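Local coordinates for protein putative decarboxylase involved in desferrioxamine biosynthesis (Erwinia amylovora, PDB 5O5C) that acts as the probable pyridoxal 5'-phosphate-dependent lysine decarboxylase of the pathway that makes the siderophore desferrioxamine, at residues 131-135 and 369-373; 206-212 and 261-267; 244-250 and 283-287. The contacts are given in a common frame with arbitrary orientation. Numbering follows the deposited sequence.

Contact 1: residues 131-135 and 369-373; sequences SVDTW and TPNLV
Two loops run past each other in opposite directions. Residues 131-135 are extended at Ser131, turn through Val132 (phi/psi -91/17°) and Asp133 (-68/-36°), stretch out again at Thr134 (-133/155°) and reach Trp135 at phi/psi -61/-37°. Residues 369-371 are extended, and Leu372 (-70/-22°) and Val373 (-47/-31°) begin a 3-10 turn. CA atoms come within 4.4 Å in the pairs Asp133-Val373 and Thr134-Asn371. The turn at Leu372 aims Val373 N at Asp133 O in a straight hydrogen bond of 2.8 Å. A water adds a bridge, giving hydrogen bonds to Val132 O (3.1 Å) and, weakly, to Pro370 O (3.3 Å), while accepting from Leu372 N (3.0 Å).

Asn371 (chi1 m) curls its amide back so that OD1 accepts from Trp135 N at 3.2 Å and lies 3.4 Å from Thr134 CB. Thr134 (p) directs its own hydroxyl to Asp136. Trp135 (t) starts toward the partner loop but its indole leads away; CE3 lies 4.1 Å from Pro370 CG, and the side chain packs on Phe462 of the second subunit. Val373 CB packs at 3.8 Å on Asp133 CB, and Leu372 CB sits 3.6 Å from Val132 O. Asp133 (p) bends back, its OD1 accepting a very short 2.4 Å bond from Ser131 OG.

Ser131 packs on Asn111 of the second subunit. The Asp133 side chain is about 5 Å from that of Thr380, which binds a PLP that this chain does not itself carry, and about 6 Å from a bound PLP, consistent with the active site at the dimer interface characteristic of fold type I decarboxylases.

Contact 2: residues 206-212 and 261-267; sequences KWRVFTS and LIPVAVV
Strands 207-212 and 262-267 run parallel, axes 4.5 Å apart and crossing at -42°. Trp207 pairs with Ile262 and Arg208 with Pro263; then a beta bulge at Val264 (phi/psi -119/-35°) shifts the register, so Val209 faces Ala265 and Phe210 faces Val266. Hydrogen bonds include Val264 N to Arg208 O (3.0 Å), Phe210 N to Ala265 O and Val267 N to Phe210 O (both 2.7 Å). The bulged Val264 (t) turns toward the partner strand, its CG2 3.6 Å from Trp207 CB. Trp207 (m) brings CD1 to 4.0 Å from Ile262 CB. On the opposite face Phe210 (m, chi2 87°) presents its ring edge to Pro263, CE1 to CB 3.5 Å, and Arg208 (m, m) folds back so that NH1 donates to Trp207 O at 2.9 Å. The pair belongs to the parallel part of the mixed large-domain sheet of fold type I PLP enzymes, sandwiched between helix 170-189 (Trp207-Val209 face) and helix 246-258 (Phe210 face) and flanked by strands 233-236 and 294-299.

Contact 3: residues 244-250 and 283-287; sequences MDVDCLK and AISEL
Helix segments 246-250 and 283-287 lie side by side and almost parallel, axes 10.5 Å apart and crossing at -16°, with CA atoms closest at Val246-Ile284 (6.6 Å) and Lys250-Leu287 (7.4 Å). Asp245 is the N-cap of the first, its OD1 accepting a weak 3.4 Å bond from Cys248 N. The side chains that meet across the seam are apolar, apart from the aliphatic part of Lys250. Ile284 (m, t) fills a hollow bounded by Met244, whose extended side chain brings SD to 3.7 Å from Ile284 CD1, by Val246 (CG1 to Ile284 CG1 4.2 Å) and by Leu249 (CD2 to Ile284 CG2 4.3 Å). One turn on, Leu287 pushes CD1 between Leu249 CG (3.8 Å) and Lys250 CA (3.7 Å). In return Val246 (m) sets CG1 3.7 Å from Ala283 CB. Beneath the seam, Leu249 and Ile284 both rest on Val266 of strand 262-269: two neighbouring helices packed on one face of the central sheet, as in the layered alpha/beta large domain of fold type I PLP enzymes.

From the N terminus, residues 131-135 come first and pair with residues 369-373 over 230 residues later, so contact 1 closes a long loop that holds both other contacts. Within it, 206-212 opens contact 2 and 244-250 opens contact 3 before 261-267 closes the former and 283-287 the latter: these two cross. They form one core, centres 12 Å apart, where strands of the central sheet meet the helices on one of its faces; Val266 CG1 touches Ile284 CG2 at 3.5 Å, and Phe210 CB touches Leu249 CD1 at 3.5 Å. Contact 1 stands apart, its centre 33 Å from that of contact 2 and 39 Å from that of contact 3, joining two loops beside the second subunit.

Contact 1: residues 131-135 and 369-373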
loop_
_atom_site.group_PDB
_atom_site.type_symbol
_atom_site.label_atom_id
_atom_site.label_comp_id
_atom_site.label_asym_id
_atom_site.label_seq_id
_atom_site.Cartn_x
_atom_site.Cartn_y
_atom_site.Cartn_z
ATOM N N SER B 131 -2.720 11.574 -6.063
ATOM C CA SER B 131 -2.714 10.140 -6.452
ATOM C C SER B 131 -1.921 9.899 -7.732
ATOM O O SER B 131 -2.331 10.369 -8.807
ATOM C CB SER B 131 -4.146 9.653 -6.664
ATOM O OG SER B 131 -4.158 8.284 -7.063
ATOM N N VAL B 132 -0.820 9.147 -7.650
ATOM C CA VAL B 132 0.129 9.010 -8.764
ATOM C C VAL B 132 -0.140 7.846 -9.724
ATOM O O VAL B 132 0.730 7.472 -10.500
ATOM C CB VAL B 132 1.592 8.941 -8.294
ATOM C CG1 VAL B 132 1.919 10.113 -7.391
ATOM C CG2 VAL B 132 1.912 7.638 -7.586
ATOM N N ASP B 133 -1.353 7.299 -9.682
ATOM C CA ASP B 133 -1.804 6.370 -10.679
ATOM C C ASP B 133 -1.990 7.032 -12.048
ATOM O O ASP B 133 -1.642 6.424 -13.052
ATOM C CB ASP B 133 -3.035 5.599 -10.228
ATOM C CG ASP B 133 -4.193 6.471 -9.883
ATOM O OD1 ASP B 133 -3.969 7.600 -9.395
ATOM O OD2 ASP B 133 -5.331 6.036 -10.107
ATOM N N THR B 134 -2.456 8.281 -12.083
ATOM C CA THR B 134 -2.652 8.963 -13.346
ATOM C C THR B 134 -2.100 10.359 -13.373
ATOM O O THR B 134 -2.004 11.066 -12.370
ATOM C CB THR B 134 -4.156 9.047 -13.772
ATOM O OG1 THR B 134 -4.870 9.832 -12.812
ATOM C CG2 THR B 134 -4.784 7.694 -13.882
ATOM N N TRP B 135 -1.784 10.807 -14.561
ATOM C CA TRP B 135 -1.257 12.176 -14.701
ATOM C C TRP B 135 -2.311 13.207 -14.205
ATOM O O TRP B 135 -1.979 14.190 -13.476
ATOM C CB TRP B 135 -0.769 12.441 -16.108
ATOM C CG TRP B 135 -0.792 13.842 -16.468
ATOM C CD1 TRP B 135 -1.850 14.533 -16.994
ATOM C CD2 TRP B 135 0.250 14.762 -16.316
ATOM N NE1 TRP B 135 -1.519 15.812 -17.175
ATOM C CE2 TRP B 135 -0.225 15.989 -16.776
ATOM C CE3 TRP B 135 1.582 14.654 -15.911
ATOM C CZ2 TRP B 135 0.554 17.107 -16.799
ATOM C CZ3 TRP B 135 2.311 15.718 -15.903
ATOM C CH2 TRP B 135 1.819 16.963 -16.359
ATOM N N THR B 369 -0.055 10.776 -22.749
ATOM C CA THR B 369 -0.339 10.923 -21.318
ATOM C C THR B 369 0.338 9.842 -20.419
ATOM O O THR B 369 -0.017 8.645 -20.489
ATOM C CB THR B 369 -1.863 11.042 -21.033
ATOM O OG1 THR B 369 -2.059 11.282 -19.623
ATOM C CG2 THR B 369 -2.657 9.799 -21.440
ATOM N N PRO B 370 1.324 10.246 -19.577
ATOM C CA PRO B 370 1.911 9.288 -18.632
ATOM C C PRO B 370 1.000 8.867 -17.467
ATOM O O PRO B 370 0.805 9.643 -16.517
ATOM C CB PRO B 370 3.130 10.033 -18.105
ATOM C CG PRO B 370 2.778 11.471 -18.227
ATOM C CD PRO B 370 2.007 11.544 -19.498
ATOM N N ASN B 371 0.428 7.670 -17.586
ATOM C CA ASN B 371 -0.324 6.998 -16.531
ATOM C C ASN B 371 0.376 5.795 -15.893
ATOM O O ASN B 371 0.341 4.709 -16.443
ATOM C CB ASN B 371 -1.665 6.510 -17.047
ATOM C CG ASN B 371 -2.574 7.642 -17.468
ATOM O OD1 ASN B 371 -2.627 8.713 -16.819
ATOM N ND2 ASN B 371 -3.254 7.436 -18.581
ATOM N N LEU B 372 0.901 5.963 -14.687
ATOM C CA LEU B 372 1.699 4.901 -14.048
ATOM C C LEU B 372 0.872 3.694 -13.619
ATOM O O LEU B 372 1.431 2.588 -13.486
ATOM C CB LEU B 372 2.516 5.456 -12.889
ATOM C CG LEU B 372 3.431 6.663 -13.140
ATOM C CD1 LEU B 372 4.091 7.117 -11.837
ATOM C CD2 LEU B 372 4.523 6.412 -14.154
ATOM N N VAL B 373 -0.449 3.874 -13.429
ATOM C CA VAL B 373 -1.383 2.750 -13.227
ATOM C C VAL B 373 -1.161 1.620 -14.254
ATOM O O VAL B 373 -1.266 0.451 -13.915
ATOM C CB VAL B 373 -2.892 3.174 -13.123
ATOM C CG1 VAL B 373 -3.570 3.287 -14.485
ATOM C CG2 VAL B 373 -3.668 2.185 -12.258
HETATM O O HOH W 1 0.676 8.686 -13.336
#

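Contact 2: residues 206-212 and 261-267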
loop_
_atom_site.group_PDB
_atom_site.type_symbol
_atom_site.label_atom_id
_atom_site.label_comp_id
_atom_site.label_asym_id
_atom_site.label_seq_id
_atom_site.Cartn_x
_atom_site.Cartn_y
_atom_site.Cartn_z
ATOM N N LYS B 206 2.751 -27.895 -13.103
ATOM C CA LYS B 206 4.120 -28.423 -13.120
ATOM C C LYS B 206 5.172 -27.363 -12.831
ATOM O O LYS B 206 6.290 -27.717 -12.486
ATOM C CB LYS B 206 4.407 -29.104 -14.442
ATOM C CG LYS B 206 3.453 -30.235 -14.806
ATOM C CD LYS B 206 3.694 -30.652 -16.255
ATOM C CE LYS B 206 3.246 -32.066 -16.565
ATOM N NZ LYS B 206 3.528 -32.374 -18.006
ATOM N N TRP B 207 4.813 -26.071 -12.937
ATOM C CA TRP B 207 5.806 -25.000 -12.888
ATOM C C TRP B 207 6.438 -24.930 -11.512
ATOM O O TRP B 207 5.791 -25.108 -10.511
ATOM C CB TRP B 207 5.196 -23.637 -13.289
ATOM C CG TRP B 207 4.626 -23.609 -14.686
ATOM C CD1 TRP B 207 4.855 -24.515 -15.668
ATOM C CD2 TRP B 207 3.772 -22.624 -15.249
ATOM N NE1 TRP B 207 4.154 -24.199 -16.786
ATOM C CE2 TRP B 207 3.480 -23.034 -16.567
ATOM C CE3 TRP B 207 3.202 -21.439 -14.770
ATOM C CZ2 TRP B 207 2.651 -22.310 -17.406
ATOM C CZ3 TRP B 207 2.387 -20.716 -15.597
ATOM C CH2 TRP B 207 2.128 -21.146 -16.925
ATOM N N ARG B 208 7.733 -24.698 -11.471
ATOM C CA ARG B 208 8.440 -24.647 -10.209
ATOM C C ARG B 208 9.295 -23.416 -10.121
ATOM O O ARG B 208 9.953 -23.057 -11.073
ATOM C CB ARG B 208 9.269 -25.923 -9.987
ATOM C CG ARG B 208 8.402 -27.156 -9.706
ATOM C CD ARG B 208 7.658 -27.076 -8.369
ATOM N NE ARG B 208 6.828 -28.248 -8.066
ATOM C CZ ARG B 208 5.569 -28.444 -8.478
ATOM N NH1 ARG B 208 4.934 -27.570 -9.263
ATOM N NH2 ARG B 208 4.936 -29.544 -8.117
ATOM N N VAL B 209 9.287 -22.815 -8.940
ATOM C CA VAL B 209 10.148 -21.672 -8.578
ATOM C C VAL B 209 11.146 -22.094 -7.517
ATOM O O VAL B 209 10.811 -22.809 -6.598
ATOM C CB VAL B 209 9.321 -20.491 -8.054
ATOM C CG1 VAL B 209 10.191 -19.375 -7.489
ATOM C CG2 VAL B 209 8.392 -19.988 -9.175
ATOM N N PHE B 210 12.375 -21.623 -7.635
ATOM C CA PHE B 210 13.429 -22.009 -6.706
ATOM C C PHE B 210 13.794 -20.811 -5.850
ATOM O O PHE B 210 14.030 -19.715 -6.365
ATOM C CB PHE B 210 14.661 -22.521 -7.446
ATOM C CG PHE B 210 14.377 -23.660 -8.352
ATOM C CD1 PHE B 210 13.965 -23.425 -9.647
ATOM C CD2 PHE B 210 14.502 -24.970 -7.918
ATOM C CE1 PHE B 210 13.667 -24.467 -10.493
ATOM C CE2 PHE B 210 14.222 -26.024 -8.772
ATOM C CZ PHE B 210 13.808 -25.771 -10.068
ATOM N N THR B 211 13.865 -21.041 -4.544
ATOM C CA THR B 211 14.344 -20.034 -3.605
ATOM C C THR B 211 15.127 -20.666 -2.506
ATOM O O THR B 211 14.956 -21.847 -2.213
ATOM C CB THR B 211 13.222 -19.273 -2.865
ATOM O OG1 THR B 211 12.317 -20.184 -2.245
ATOM C CG2 THR B 211 12.498 -18.434 -3.750
ATOM N N SER B 212 15.948 -19.854 -1.861
ATOM C CA SER B 212 16.671 -20.277 -0.664
ATOM C C SER B 212 15.679 -20.549 0.478
ATOM O O SER B 212 14.682 -19.847 0.641
ATOM C CB SER B 212 17.678 -19.185 -0.248
ATOM O OG SER B 212 18.514 -19.609 0.810
ATOM N N LEU B 261 8.673 -32.030 -14.151
ATOM C CA LEU B 261 8.301 -30.698 -13.695
ATOM C C LEU B 261 9.146 -29.665 -14.461
ATOM O O LEU B 261 10.215 -29.980 -15.046
ATOM C CB LEU B 261 8.522 -30.576 -12.189
ATOM C CG LEU B 261 7.901 -31.601 -11.242
ATOM C CD1 LEU B 261 8.506 -31.412 -9.879
ATOM C CD2 LEU B 261 6.379 -31.474 -11.186
ATOM N N ILE B 262 8.660 -28.428 -14.455
ATOM C CA ILE B 262 9.135 -27.407 -15.370
ATOM C C ILE B 262 9.739 -26.259 -14.540
ATOM O O ILE B 262 9.021 -25.610 -13.799
ATOM C CB ILE B 262 7.985 -26.912 -16.283
ATOM C CG1 ILE B 262 7.446 -28.059 -17.154
ATOM C CG2 ILE B 262 8.463 -25.782 -17.167
ATOM C CD1 ILE B 262 6.280 -27.684 -18.061
ATOM N N PRO B 263 11.052 -26.014 -14.658
ATOM C CA PRO B 263 11.627 -24.913 -13.904
ATOM C C PRO B 263 11.349 -23.618 -14.628
ATOM O O PRO B 263 11.595 -23.497 -15.835
ATOM C CB PRO B 263 13.130 -25.234 -13.865
ATOM C CG PRO B 263 13.344 -26.290 -14.905
ATOM C CD PRO B 263 12.047 -26.676 -15.505
ATOM N N VAL B 264 10.830 -22.661 -13.877
ATOM C CA VAL B 264 10.299 -21.412 -14.438
ATOM C C VAL B 264 11.051 -20.176 -13.903
ATOM O O VAL B 264 11.236 -19.173 -14.628
ATOM C CB VAL B 264 8.755 -21.405 -14.157
ATOM C CG1 VAL B 264 8.108 -20.065 -14.372
ATOM C CG2 VAL B 264 8.075 -22.441 -15.023
ATOM N N ALA B 265 11.471 -20.225 -12.640
ATOM C CA ALA B 265 12.111 -19.098 -12.010
ATOM C C ALA B 265 12.925 -19.404 -10.761
ATOM O O ALA B 265 12.636 -20.348 -9.949
ATOM C CB ALA B 265 11.060 -18.040 -11.707
ATOM N N VAL B 266 13.902 -18.541 -10.566
ATOM C CA VAL B 266 14.696 -18.499 -9.355
ATOM C C VAL B 266 14.595 -17.145 -8.608
ATOM O O VAL B 266 14.844 -16.094 -9.162
ATOM C CB VAL B 266 16.199 -18.765 -9.625
ATOM C CG1 VAL B 266 16.945 -18.777 -8.307
ATOM C CG2 VAL B 266 16.414 -20.095 -10.334
ATOM N N VAL B 267 14.271 -17.197 -7.321
ATOM C CA VAL B 267 14.419 -16.028 -6.490
ATOM C C VAL B 267 15.733 -16.082 -5.762
ATOM O O VAL B 267 15.971 -16.991 -4.957
ATOM C CB VAL B 267 13.261 -15.839 -5.510
ATOM C CG1 VAL B 267 13.561 -14.712 -4.534
ATOM C CG2 VAL B 267 11.969 -15.629 -6.271
HETATM O O HOH W 2 16.573 -16.772 -2.270
#

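Contact 3: residues 244-250 and 283-287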
loop_
_atom_site.group_PDB
_atom_site.type_symbol
_atom_site.label_atom_id
_atom_site.label_comp_id
_atom_site.label_asym_id
_atom_site.label_seq_id
_atom_site.Cartn_x
_atom_site.Cartn_y
_atom_site.Cartn_z
ATOM N N MET B 244 22.527 -19.072 -0.574
ATOM C CA MET B 244 22.040 -20.140 -1.391
ATOM C C MET B 244 23.165 -20.884 -2.140
ATOM O O MET B 244 23.993 -20.296 -2.808
ATOM C CB MET B 244 21.013 -19.629 -2.401
ATOM C CG MET B 244 20.501 -20.705 -3.339
ATOM S SD MET B 244 19.512 -20.012 -4.650
ATOM C CE MET B 244 19.137 -21.457 -5.540
ATOM N N ASP B 245 23.140 -22.202 -2.064
ATOM C CA ASP B 245 24.174 -23.029 -2.693
ATOM C C ASP B 245 23.825 -23.385 -4.125
ATOM O O ASP B 245 22.895 -24.122 -4.364
ATOM C CB ASP B 245 24.335 -24.287 -1.875
ATOM C CG ASP B 245 25.456 -25.179 -2.381
ATOM O OD1 ASP B 245 25.876 -25.081 -3.560
ATOM O OD2 ASP B 245 25.885 -25.998 -1.579
ATOM N N VAL B 246 24.602 -22.901 -5.074
ATOM C CA VAL B 246 24.270 -23.038 -6.493
ATOM C C VAL B 246 24.383 -24.465 -7.003
ATOM O O VAL B 246 23.650 -24.835 -7.892
ATOM C CB VAL B 246 25.085 -22.102 -7.399
ATOM C CG1 VAL B 246 25.017 -20.678 -6.880
ATOM C CG2 VAL B 246 26.552 -22.536 -7.507
ATOM N N ASP B 247 25.320 -25.239 -6.435
ATOM C CA ASP B 247 25.382 -26.718 -6.628
ATOM C C ASP B 247 24.059 -27.354 -6.245
ATOM O O ASP B 247 23.546 -28.232 -6.987
ATOM C CB ASP B 247 26.508 -27.387 -5.806
ATOM C CG ASP B 247 27.921 -26.965 -6.244
ATOM O OD1 ASP B 247 28.116 -26.465 -7.378
ATOM O OD2 ASP B 247 28.849 -27.146 -5.434
ATOM N N CYS B 248 23.502 -26.932 -5.099
ATOM C CA CYS B 248 22.229 -27.484 -4.663
ATOM C C CYS B 248 21.087 -27.024 -5.585
ATOM O O CYS B 248 20.114 -27.748 -5.733
ATOM C CB CYS B 248 21.897 -27.099 -3.221
ATOM S SG CYS B 248 23.060 -27.711 -1.978
ATOM N N LEU B 249 21.175 -25.798 -6.127
ATOM C CA LEU B 249 20.162 -25.283 -7.091
ATOM C C LEU B 249 20.179 -26.161 -8.337
ATOM O O LEU B 249 19.119 -26.605 -8.801
ATOM C CB LEU B 249 20.462 -23.861 -7.511
ATOM C CG LEU B 249 19.541 -23.174 -8.555
ATOM C CD1 LEU B 249 18.072 -23.219 -8.137
ATOM C CD2 LEU B 249 19.938 -21.739 -8.929
ATOM N N LYS B 250 21.396 -26.395 -8.857
ATOM C CA LYS B 250 21.635 -27.235 -10.060
ATOM C C LYS B 250 20.921 -28.563 -9.810
ATOM O O LYS B 250 19.981 -28.948 -10.541
ATOM C CB LYS B 250 23.168 -27.386 -10.287
ATOM C CG LYS B 250 23.638 -27.835 -11.671
ATOM C CD LYS B 250 25.118 -27.479 -11.928
ATOM C CE LYS B 250 26.069 -28.121 -10.908
ATOM N NZ LYS B 250 27.517 -27.939 -11.239
ATOM N N ALA B 283 26.347 -16.526 -10.427
ATOM C CA ALA B 283 26.120 -17.947 -10.662
ATOM C C ALA B 283 24.629 -18.298 -10.918
ATOM O O ALA B 283 24.287 -19.006 -11.862
ATOM C CB ALA B 283 26.657 -18.722 -9.519
ATOM N N ILE B 284 23.742 -17.753 -10.093
ATOM C CA ILE B 284 22.324 -17.955 -10.286
ATOM C C ILE B 284 21.845 -17.501 -11.666
ATOM O O ILE B 284 20.990 -18.131 -12.235
ATOM C CB ILE B 284 21.496 -17.326 -9.145
ATOM C CG1 ILE B 284 21.823 -18.047 -7.841
ATOM C CG2 ILE B 284 20.021 -17.486 -9.415
ATOM C CD1 ILE B 284 21.316 -17.400 -6.581
ATOM N N SER B 285 22.369 -16.389 -12.153
ATOM C CA SER B 285 21.957 -15.787 -13.416
ATOM C C SER B 285 22.412 -16.630 -14.629
ATOM O O SER B 285 21.726 -16.662 -15.630
ATOM C CB SER B 285 22.528 -14.372 -13.513
ATOM O OG SER B 285 22.312 -13.804 -14.789
ATOM N N GLU B 286 23.578 -17.283 -14.523
ATOM C CA GLU B 286 24.054 -18.261 -15.537
ATOM C C GLU B 286 23.136 -19.530 -15.570
ATOM O O GLU B 286 22.689 -19.991 -16.636
ATOM C CB GLU B 286 25.521 -18.672 -15.290
ATOM C CG GLU B 286 26.401 -17.628 -14.586
ATOM C CD GLU B 286 27.899 -17.833 -14.760
ATOM O OE1 GLU B 286 28.329 -18.997 -14.985
ATOM O OE2 GLU B 286 28.643 -16.831 -14.645
ATOM N N LEU B 287 22.804 -20.059 -14.402
ATOM C CA LEU B 287 21.890 -21.183 -14.359
ATOM C C LEU B 287 20.543 -20.791 -14.982
ATOM O O LEU B 287 19.990 -21.522 -15.824
ATOM C CB LEU B 287 21.720 -21.694 -12.920
ATOM C CG LEU B 287 21.153 -23.110 -12.785
ATOM C CD1 LEU B 287 21.755 -23.876 -11.623
ATOM C CD2 LEU B 287 19.641 -23.131 -12.689
#